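PDB 4DCI: YlqD protein from Synechococcus sp. WH 8102, which is of unknown function but folds into a small beta sheet carrying a long antiparallel helical hairpin, and packs as four copies in the assembly. Local coordinates for residues Q43-L48 with S87-Q92; Q47-G52 with Q80-K85; Q58-S63 with R70-V75. All coordinates share one frame; numbering follows the deposited sequence.

How the contacts relate
All three contacts join the same two helices, 24-60 and 69-104, which run antiparallel as a long hairpin projecting from the beta sheet. They follow one another along it. Contact 1 lies nearest the centre of the chain, about 15 Å from it centre to centre. Contact 2 is the next step outward, its centre 8 Å from that of contact 1, and the two share Leu48. Contact 3 closes the far end, beside the turn, about 36 Å from the chain centre. Its centre is 16 Å from contact 2 and 25 Å from contact 1, and it touches neither. No active site or ligand has been assigned, so the contacts are related through the hairpin alone.

Contact 1: Q43-L48 with S87-Q92; sequences QQLAQL and SELEEQ
Leu45 and Leu89 lie side by side between the two helices of an antiparallel helical hairpin, predicted to be a coiled coil. The short segments 43-48 and 87-92 have axes 10.0 Å apart at 168°. Leu45 and Leu89 are also the backbone pair in register, with CA atoms 6.9 Å apart. Their side chains slide past each other in opposite directions. The tip of one therefore meets the base of the other: Leu45 CD2 rests on Leu89 CB at 3.7 Å.

Gln44 crosses Leu89 at about a right angle, with Gln44 OE1 3.8 Å from Leu89 CD2. Leu48 adds a looser apolar touch, its CD2 4.4 Å from Leu89 CD1. Leu89 is thus met by three residues of the other helix.

Glu90 covers the other methyl of Leu45. Its chain bends at chi2, 69°, which places CD, and the side chain crosses the leucine at about a right angle. The carboxylate makes no polar bond across the contact. Glu90 OE2 forms a salt bridge with Lys93 on its own helix, while OE1 has a long, weak ion pair with Arg86. Both oxygens still touch the leucine: Leu45 CD1 is 3.6 Å from Glu90 OE1 and 3.8 Å from Glu90 OE2.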
loop_
_atom_site.group_PDB
_atom_site.type_symbol
_atom_site.label_atom_id
_atom_site.label_comp_id
_atom_site.label_asym_id
_atom_site.label_seq_id
_atom_site.Cartn_x
_atom_site.Cartn_y
_atom_site.Cartn_z
ATOM N N GLN B 43 -21.288 7.407 14.246
ATOM C CA GLN B 43 -20.686 8.718 14.447
ATOM C C GLN B 43 -20.103 9.259 13.157
ATOM O O GLN B 43 -20.287 10.426 12.831
ATOM C CB GLN B 43 -19.611 8.670 15.528
ATOM C CG GLN B 43 -19.300 10.029 16.133
ATOM C CD GLN B 43 -18.145 9.978 17.112
ATOM O OE1 GLN B 43 -17.787 8.913 17.622
ATOM N NE2 GLN B 43 -17.552 11.135 17.383
ATOM N N GLN B 44 -19.411 8.407 12.415
ATOM C CA GLN B 44 -18.864 8.824 11.134
ATOM C C GLN B 44 -19.950 9.262 10.159
ATOM O O GLN B 44 -19.837 10.329 9.544
ATOM C CB GLN B 44 -18.001 7.727 10.532
ATOM C CG GLN B 44 -16.572 7.774 11.025
ATOM C CD GLN B 44 -15.738 6.673 10.424
ATOM O OE1 GLN B 44 -15.952 5.494 10.708
ATOM N NE2 GLN B 44 -14.784 7.047 9.582
ATOM N N LEU B 45 -21.002 8.451 10.045
ATOM C CA LEU B 45 -22.148 8.773 9.199
ATOM C C LEU B 45 -22.705 10.146 9.507
ATOM O O LEU B 45 -23.046 10.894 8.599
ATOM C CB LEU B 45 -23.256 7.752 9.374
ATOM C CG LEU B 45 -23.090 6.436 8.629
ATOM C CD1 LEU B 45 -24.116 5.446 9.151
ATOM C CD2 LEU B 45 -23.249 6.637 7.133
ATOM N N ALA B 46 -22.795 10.473 10.791
ATOM C CA ALA B 46 -23.257 11.790 11.209
ATOM C C ALA B 46 -22.286 12.899 10.818
ATOM O O ALA B 46 -22.708 14.014 10.511
ATOM C CB ALA B 46 -23.515 11.814 12.706
ATOM N N GLN B 47 -20.990 12.599 10.839
ATOM C CA GLN B 47 -19.987 13.596 10.492
ATOM C C GLN B 47 -19.927 13.777 8.987
ATOM O O GLN B 47 -19.799 14.896 8.502
ATOM C CB GLN B 47 -18.623 13.231 11.082
ATOM C CG GLN B 47 -18.444 13.727 12.513
ATOM C CD GLN B 47 -17.502 12.861 13.335
ATOM O OE1 GLN B 47 -16.454 12.427 12.855
ATOM N NE2 GLN B 47 -17.873 12.612 14.587
ATOM N N LEU B 48 -20.061 12.673 8.257
ATOM C CA LEU B 48 -20.120 12.692 6.798
ATOM C C LEU B 48 -21.229 13.601 6.262
ATOM O O LEU B 48 -21.030 14.320 5.287
ATOM C CB LEU B 48 -20.305 11.272 6.258
ATOM C CG LEU B 48 -20.453 11.089 4.746
ATOM C CD1 LEU B 48 -19.179 11.491 4.026
ATOM C CD2 LEU B 48 -20.826 9.655 4.402
ATOM N N SER B 87 -23.597 4.907 1.942
ATOM C CA SER B 87 -23.972 3.535 1.580
ATOM C C SER B 87 -22.998 2.457 2.075
ATOM O O SER B 87 -23.403 1.350 2.445
ATOM C CB SER B 87 -24.126 3.427 0.062
ATOM O OG SER B 87 -24.290 2.078 -0.328
ATOM N N GLU B 88 -21.716 2.799 2.074
ATOM C CA GLU B 88 -20.650 1.883 2.437
ATOM C C GLU B 88 -20.581 1.686 3.949
ATOM O O GLU B 88 -20.555 0.550 4.435
ATOM C CB GLU B 88 -19.336 2.447 1.917
ATOM C CG GLU B 88 -18.141 1.523 1.995
ATOM C CD GLU B 88 -16.921 2.149 1.348
ATOM O OE1 GLU B 88 -16.791 3.395 1.397
ATOM O OE2 GLU B 88 -16.097 1.397 0.781
ATOM N N LEU B 89 -20.542 2.798 4.685
ATOM C CA LEU B 89 -20.553 2.756 6.143
ATOM C C LEU B 89 -21.812 2.052 6.630
ATOM O O LEU B 89 -21.761 1.205 7.524
ATOM C CB LEU B 89 -20.464 4.164 6.736
ATOM C CG LEU B 89 -19.087 4.834 6.705
ATOM C CD1 LEU B 89 -19.206 6.345 6.773
ATOM C CD2 LEU B 89 -18.209 4.331 7.837
ATOM N N GLU B 90 -22.939 2.384 6.009
ATOM C CA GLU B 90 -24.208 1.761 6.343
ATOM C C GLU B 90 -24.132 0.237 6.191
ATOM O O GLU B 90 -24.851 -0.485 6.872
ATOM C CB GLU B 90 -25.341 2.355 5.498
ATOM C CG GLU B 90 -26.713 2.336 6.169
ATOM C CD GLU B 90 -26.821 3.290 7.355
ATOM O OE1 GLU B 90 -26.956 4.519 7.140
ATOM O OE2 GLU B 90 -26.788 2.807 8.509
ATOM N N GLU B 91 -23.245 -0.251 5.327
ATOM C CA GLU B 91 -23.085 -1.697 5.185
ATOM C C GLU B 91 -22.148 -2.329 6.211
ATOM O O GLU B 91 -22.355 -3.475 6.615
ATOM C CB GLU B 91 -22.655 -2.088 3.778
ATOM C CG GLU B 91 -23.148 -3.476 3.411
ATOM C CD GLU B 91 -22.250 -4.186 2.428
ATOM O OE1 GLU B 91 -21.842 -3.559 1.423
ATOM O OE2 GLU B 91 -21.965 -5.381 2.667
ATOM N N GLN B 92 -21.109 -1.604 6.615
ATOM C CA GLN B 92 -20.235 -2.087 7.676
ATOM C C GLN B 92 -21.096 -2.298 8.918
ATOM O O GLN B 92 -21.085 -3.373 9.523
ATOM C CB GLN B 92 -19.095 -1.096 7.946
ATOM C CG GLN B 92 -18.145 -0.898 6.764
ATOM C CD GLN B 92 -17.069 0.167 6.993
ATOM O OE1 GLN B 92 -16.599 0.374 8.118
ATOM N NE2 GLN B 92 -16.662 0.839 5.914
#

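Contact 2: Q47-G52 with Q80-K85; sequences QLEQEG and QQVAGK
Leu48 overlaps Val82 and Lys85 across an antiparallel helical hairpin, a predicted coiled coil. The short segments 47-52 and 80-85 are almost exactly antiparallel, at 178°, with axes 10.4 Å apart. The contact lies near the surface and contains no hydrogen bond between the helices.

With CG anti to the backbone N, chi1 177°, Leu48 CG lies beside Val82 CG1 at 4.1 Å. The two side chains slide past each other in opposite directions. The two leucine methyls go to different partners. Leu48 CD2 reaches the backbone, 3.8 Å from Val82 O, and also meets Lys85 CB at 3.9 Å. Leu48 CD1 touches the lysine chain further out, 3.8 Å from Lys85 CD. Lys85 thus lends its aliphatic part to the apolar contact, while Lys85 NZ lies 6.5 Å from Glu51 OE2, without direct contact.

Glu49 lies at the edge, with OE1 4.3 Å from Val82 CG1. That oxygen also has a long, weak ion pair with Arg86. Gly52 is the residue in closest backbone register with Val82, their CA atoms 6.5 Å apart. Here the valine methyl meets backbone directly: Val82 CG2 packs on Gly52 CA.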
loop_
_atom_site.group_PDB
_atom_site.type_symbol
_atom_site.label_atom_id
_atom_site.label_comp_id
_atom_site.label_asym_id
_atom_site.label_seq_id
_atom_site.Cartn_x
_atom_site.Cartn_y
_atom_site.Cartn_z
ATOM N N GLN B 47 -20.990 12.599 10.839
ATOM C CA GLN B 47 -19.987 13.596 10.492
ATOM C C GLN B 47 -19.927 13.777 8.987
ATOM O O GLN B 47 -19.799 14.896 8.502
ATOM C CB GLN B 47 -18.623 13.231 11.082
ATOM C CG GLN B 47 -18.444 13.727 12.513
ATOM C CD GLN B 47 -17.502 12.861 13.335
ATOM O OE1 GLN B 47 -16.454 12.427 12.855
ATOM N NE2 GLN B 47 -17.873 12.612 14.587
ATOM N N LEU B 48 -20.061 12.673 8.257
ATOM C CA LEU B 48 -20.120 12.692 6.798
ATOM C C LEU B 48 -21.229 13.601 6.262
ATOM O O LEU B 48 -21.030 14.320 5.287
ATOM C CB LEU B 48 -20.305 11.272 6.258
ATOM C CG LEU B 48 -20.453 11.089 4.746
ATOM C CD1 LEU B 48 -19.179 11.491 4.026
ATOM C CD2 LEU B 48 -20.826 9.655 4.402
ATOM N N GLU B 49 -22.391 13.569 6.905
ATOM C CA GLU B 49 -23.525 14.368 6.463
ATOM C C GLU B 49 -23.317 15.851 6.751
ATOM O O GLU B 49 -23.756 16.698 5.975
ATOM C CB GLU B 49 -24.834 13.862 7.081
ATOM C CG GLU B 49 -26.106 14.422 6.440
ATOM C CD GLU B 49 -26.260 14.058 4.971
ATOM O OE1 GLU B 49 -26.163 12.861 4.633
ATOM O OE2 GLU B 49 -26.489 14.970 4.147
ATOM N N GLN B 50 -22.648 16.166 7.856
ATOM C CA GLN B 50 -22.337 17.558 8.172
ATOM C C GLN B 50 -21.263 18.076 7.233
ATOM O O GLN B 50 -21.376 19.183 6.704
ATOM C CB GLN B 50 -21.906 17.720 9.628
ATOM C CG GLN B 50 -23.059 17.853 10.609
ATOM C CD GLN B 50 -22.696 17.387 12.008
ATOM O OE1 GLN B 50 -21.974 16.403 12.187
ATOM N NE2 GLN B 50 -23.211 18.085 13.010
ATOM N N GLU B 51 -20.236 17.260 7.010
ATOM C CA GLU B 51 -19.149 17.616 6.105
ATOM C C GLU B 51 -19.682 17.837 4.695
ATOM O O GLU B 51 -19.228 18.736 3.992
ATOM C CB GLU B 51 -18.077 16.532 6.107
ATOM C CG GLU B 51 -16.761 16.942 5.471
ATOM C CD GLU B 51 -15.596 16.111 5.974
ATOM O OE1 GLU B 51 -15.128 16.357 7.108
ATOM O OE2 GLU B 51 -15.145 15.213 5.234
ATOM N N GLY B 52 -20.656 17.016 4.303
ATOM C CA GLY B 52 -21.300 17.122 3.000
ATOM C C GLY B 52 -22.006 18.445 2.795
ATOM O O GLY B 52 -21.768 19.124 1.807
ATOM N N GLN B 80 -23.227 12.636 -4.856
ATOM C CA GLN B 80 -22.940 11.294 -5.356
ATOM C C GLN B 80 -21.811 10.642 -4.556
ATOM O O GLN B 80 -21.818 9.430 -4.331
ATOM C CB GLN B 80 -22.567 11.343 -6.841
ATOM C CG GLN B 80 -22.576 9.996 -7.547
ATOM C CD GLN B 80 -23.980 9.420 -7.718
ATOM O OE1 GLN B 80 -24.730 9.835 -8.610
ATOM N NE2 GLN B 80 -24.334 8.443 -6.875
ATOM N N GLN B 81 -20.847 11.463 -4.136
ATOM C CA GLN B 81 -19.713 11.012 -3.338
ATOM C C GLN B 81 -20.196 10.673 -1.935
ATOM O O GLN B 81 -19.867 9.616 -1.396
ATOM C CB GLN B 81 -18.638 12.104 -3.284
ATOM C CG GLN B 81 -17.218 11.599 -3.086
ATOM C CD GLN B 81 -16.648 10.924 -4.326
ATOM O OE1 GLN B 81 -16.859 11.378 -5.455
ATOM N NE2 GLN B 81 -15.911 9.835 -4.119
ATOM N N VAL B 82 -20.990 11.572 -1.361
ATOM C CA VAL B 82 -21.543 11.387 -0.023
ATOM C C VAL B 82 -22.445 10.153 0.031
ATOM O O VAL B 82 -22.262 9.290 0.887
ATOM C CB VAL B 82 -22.304 12.644 0.457
ATOM C CG1 VAL B 82 -22.942 12.418 1.815
ATOM C CG2 VAL B 82 -21.361 13.829 0.533
ATOM N N ALA B 83 -23.395 10.067 -0.897
ATOM C CA ALA B 83 -24.318 8.942 -0.955
ATOM C C ALA B 83 -23.602 7.590 -0.993
ATOM O O ALA B 83 -23.923 6.689 -0.212
ATOM C CB ALA B 83 -25.244 9.082 -2.147
ATOM N N GLY B 84 -22.630 7.461 -1.895
ATOM C CA GLY B 84 -21.874 6.222 -2.062
ATOM C C GLY B 84 -21.025 5.872 -0.854
ATOM O O GLY B 84 -20.805 4.692 -0.555
ATOM N N LYS B 85 -20.546 6.906 -0.163
ATOM C CA LYS B 85 -19.743 6.748 1.046
ATOM C C LYS B 85 -20.630 6.330 2.217
ATOM O O LYS B 85 -20.322 5.369 2.932
ATOM C CB LYS B 85 -19.018 8.056 1.363
ATOM C CG LYS B 85 -17.716 7.889 2.131
ATOM C CD LYS B 85 -16.880 9.163 2.084
ATOM C CE LYS B 85 -16.192 9.361 0.739
ATOM N NZ LYS B 85 -15.764 10.774 0.556
#

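Contact 3: Q58-S63 with R70-V75; sequences QVRRQS and RVQEQV
Val59 and Val71 have the same first torsion, with CG1 anti to the backbone N at chi1 167° and 166°. Their CG1 methyls meet at 4.0 Å. Gln74 has CG anti to the carbonyl carbon and an extended chain beyond it. Its amide reaches over to Gln62, which is also extended beyond CG.

These pairs close the far end of the helical hairpin, where helix 24-60 gives way to the turn. The Gln62 and Gln74 side chains reach toward each other tip to tip, their amide planes 34° apart. Gln74 NE2 donates a weak hydrogen bond to Gln62 OE1, long at 3.3 Å but fairly straight. The same nitrogen makes a second weak bond, to Arg70 O one turn earlier in its own helix. Two weak bonds thus hold this amide.

The amide also lies against Val59. The two side chains cross at a slant, and Val59 CG1 is 3.7 Å from Gln74 OE1. Val71 CG2 fits against the opposing backbone, 4.0 Å from Val59 O, and lies near Gln62 and Ser63 CB.

Arg60 covers another part of the interface. Its chain bends at chi2 and crosses Val75 at about a right angle. Arg60 NH1 lies 3.8 Å from Val75 CG1. This is packing of a guanidinium on a methyl, approached obliquely.

The turn has its own polar bonds: Ser63 OG bonds to Asn65 N, and Val71 N bonds weakly to Asp68 OD1. Other copies of the protein pack around this end. Gln62 touches Ala76 of the third subunit, and Gln72 touches Gln62 of the second. The hairpin tip therefore lies among helices of neighbouring subunits, far from the beta sheet of its own chain.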
loop_
_atom_site.group_PDB
_atom_site.type_symbol
_atom_site.label_atom_id
_atom_site.label_comp_id
_atom_site.label_asym_id
_atom_site.label_seq_id
_atom_site.Cartn_x
_atom_site.Cartn_y
_atom_site.Cartn_z
ATOM N N GLN B 58 -20.113 26.050 0.414
ATOM C CA GLN B 58 -18.945 26.771 -0.102
ATOM C C GLN B 58 -19.031 26.941 -1.613
ATOM O O GLN B 58 -18.848 28.040 -2.134
ATOM C CB GLN B 58 -17.648 26.030 0.238
ATOM C CG GLN B 58 -17.288 25.978 1.714
ATOM C CD GLN B 58 -15.996 25.219 1.965
ATOM O OE1 GLN B 58 -14.910 25.687 1.621
ATOM N NE2 GLN B 58 -16.107 24.044 2.570
ATOM N N VAL B 59 -19.313 25.834 -2.296
ATOM C CA VAL B 59 -19.383 25.777 -3.757
ATOM C C VAL B 59 -20.472 26.696 -4.318
ATOM O O VAL B 59 -20.285 27.315 -5.366
ATOM C CB VAL B 59 -19.557 24.315 -4.247
ATOM C CG1 VAL B 59 -19.957 24.250 -5.713
ATOM C CG2 VAL B 59 -18.275 23.526 -4.027
ATOM N N ARG B 60 -21.593 26.796 -3.608
ATOM C CA ARG B 60 -22.686 27.689 -3.993
ATOM C C ARG B 60 -22.225 29.146 -4.073
ATOM O O ARG B 60 -22.650 29.889 -4.957
ATOM C CB ARG B 60 -23.859 27.553 -3.019
ATOM C CG ARG B 60 -24.544 26.193 -3.040
ATOM C CD ARG B 60 -25.818 26.197 -3.871
ATOM N NE ARG B 60 -26.262 24.843 -4.203
ATOM C CZ ARG B 60 -26.982 24.058 -3.404
ATOM N NH1 ARG B 60 -27.328 22.848 -3.816
ATOM N NH2 ARG B 60 -27.355 24.473 -2.199
ATOM N N ARG B 61 -21.342 29.538 -3.156
ATOM C CA ARG B 61 -20.772 30.885 -3.135
ATOM C C ARG B 61 -19.734 31.135 -4.239
ATOM O O ARG B 61 -18.724 31.801 -4.006
ATOM C CB ARG B 61 -20.157 31.173 -1.763
ATOM C CG ARG B 61 -21.070 31.920 -0.814
ATOM C CD ARG B 61 -20.293 32.389 0.402
ATOM N NE ARG B 61 -20.910 33.560 1.013
ATOM C CZ ARG B 61 -21.860 33.517 1.942
ATOM N NH1 ARG B 61 -22.317 32.352 2.387
ATOM N NH2 ARG B 61 -22.355 34.644 2.430
ATOM N N GLN B 62 -19.984 30.601 -5.431
ATOM C CA GLN B 62 -19.130 30.852 -6.592
ATOM C C GLN B 62 -19.853 31.718 -7.609
ATOM O O GLN B 62 -19.248 32.585 -8.241
ATOM C CB GLN B 62 -18.718 29.545 -7.262
ATOM C CG GLN B 62 -17.528 28.843 -6.633
ATOM C CD GLN B 62 -17.212 27.526 -7.319
ATOM O OE1 GLN B 62 -17.511 27.337 -8.498
ATOM N NE2 GLN B 62 -16.605 26.607 -6.580
ATOM N N SER B 63 -21.150 31.468 -7.763
ATOM C CA SER B 63 -21.963 32.166 -8.744
ATOM C C SER B 63 -23.169 32.826 -8.093
ATOM O O SER B 63 -23.821 32.238 -7.228
ATOM C CB SER B 63 -22.423 31.192 -9.832
ATOM O OG SER B 63 -23.325 31.814 -10.728
ATOM N N ARG B 70 -21.854 24.752 -14.008
ATOM C CA ARG B 70 -20.562 24.352 -13.410
ATOM C C ARG B 70 -20.753 23.977 -11.932
ATOM O O ARG B 70 -20.272 22.940 -11.473
ATOM C CB ARG B 70 -19.485 25.455 -13.530
ATOM C CG ARG B 70 -18.631 25.456 -14.798
ATOM C CD ARG B 70 -19.114 26.525 -15.770
ATOM N NE ARG B 70 -18.240 26.720 -16.930
ATOM C CZ ARG B 70 -18.491 27.577 -17.923
ATOM N NH1 ARG B 70 -19.591 28.321 -17.903
ATOM N NH2 ARG B 70 -17.648 27.697 -18.943
ATOM N N VAL B 71 -21.471 24.834 -11.207
ATOM C CA VAL B 71 -21.766 24.641 -9.792
ATOM C C VAL B 71 -22.627 23.404 -9.590
ATOM O O VAL B 71 -22.264 22.501 -8.837
ATOM C CB VAL B 71 -22.485 25.878 -9.206
ATOM C CG1 VAL B 71 -23.115 25.566 -7.847
ATOM C CG2 VAL B 71 -21.517 27.053 -9.116
ATOM N N GLN B 72 -23.759 23.372 -10.284
ATOM C CA GLN B 72 -24.715 22.293 -10.136
ATOM C C GLN B 72 -24.113 20.906 -10.322
ATOM O O GLN B 72 -24.530 19.962 -9.660
ATOM C CB GLN B 72 -25.915 22.502 -11.058
ATOM C CG GLN B 72 -27.002 23.360 -10.426
ATOM C CD GLN B 72 -27.500 22.790 -9.102
ATOM O OE1 GLN B 72 -27.761 21.588 -8.982
ATOM N NE2 GLN B 72 -27.628 23.655 -8.100
ATOM N N GLU B 73 -23.123 20.790 -11.203
ATOM C CA GLU B 73 -22.462 19.505 -11.438
ATOM C C GLU B 73 -21.559 19.121 -10.260
ATOM O O GLU B 73 -21.498 17.950 -9.870
ATOM C CB GLU B 73 -21.705 19.506 -12.784
ATOM C CG GLU B 73 -20.183 19.609 -12.712
ATOM C CD GLU B 73 -19.471 18.379 -13.260
ATOM O OE1 GLU B 73 -19.450 18.204 -14.495
ATOM O OE2 GLU B 73 -18.908 17.601 -12.468
ATOM N N GLN B 74 -20.871 20.111 -9.691
ATOM C CA GLN B 74 -20.021 19.876 -8.529
ATOM C C GLN B 74 -20.867 19.345 -7.380
ATOM O O GLN B 74 -20.527 18.333 -6.770
ATOM C CB GLN B 74 -19.317 21.154 -8.089
ATOM C CG GLN B 74 -18.335 21.741 -9.083
ATOM C CD GLN B 74 -17.767 23.055 -8.588
ATOM O OE1 GLN B 74 -16.984 23.083 -7.639
ATOM N NE2 GLN B 74 -18.168 24.157 -9.223
ATOM N N VAL B 75 -21.975 20.031 -7.104
ATOM C CA VAL B 75 -22.922 19.611 -6.075
ATOM C C VAL B 75 -23.333 18.152 -6.312
ATOM O O VAL B 75 -23.188 17.307 -5.423
ATOM C CB VAL B 75 -24.148 20.557 -6.017
ATOM C CG1 VAL B 75 -25.216 20.019 -5.083
ATOM C CG2 VAL B 75 -23.727 21.949 -5.569
#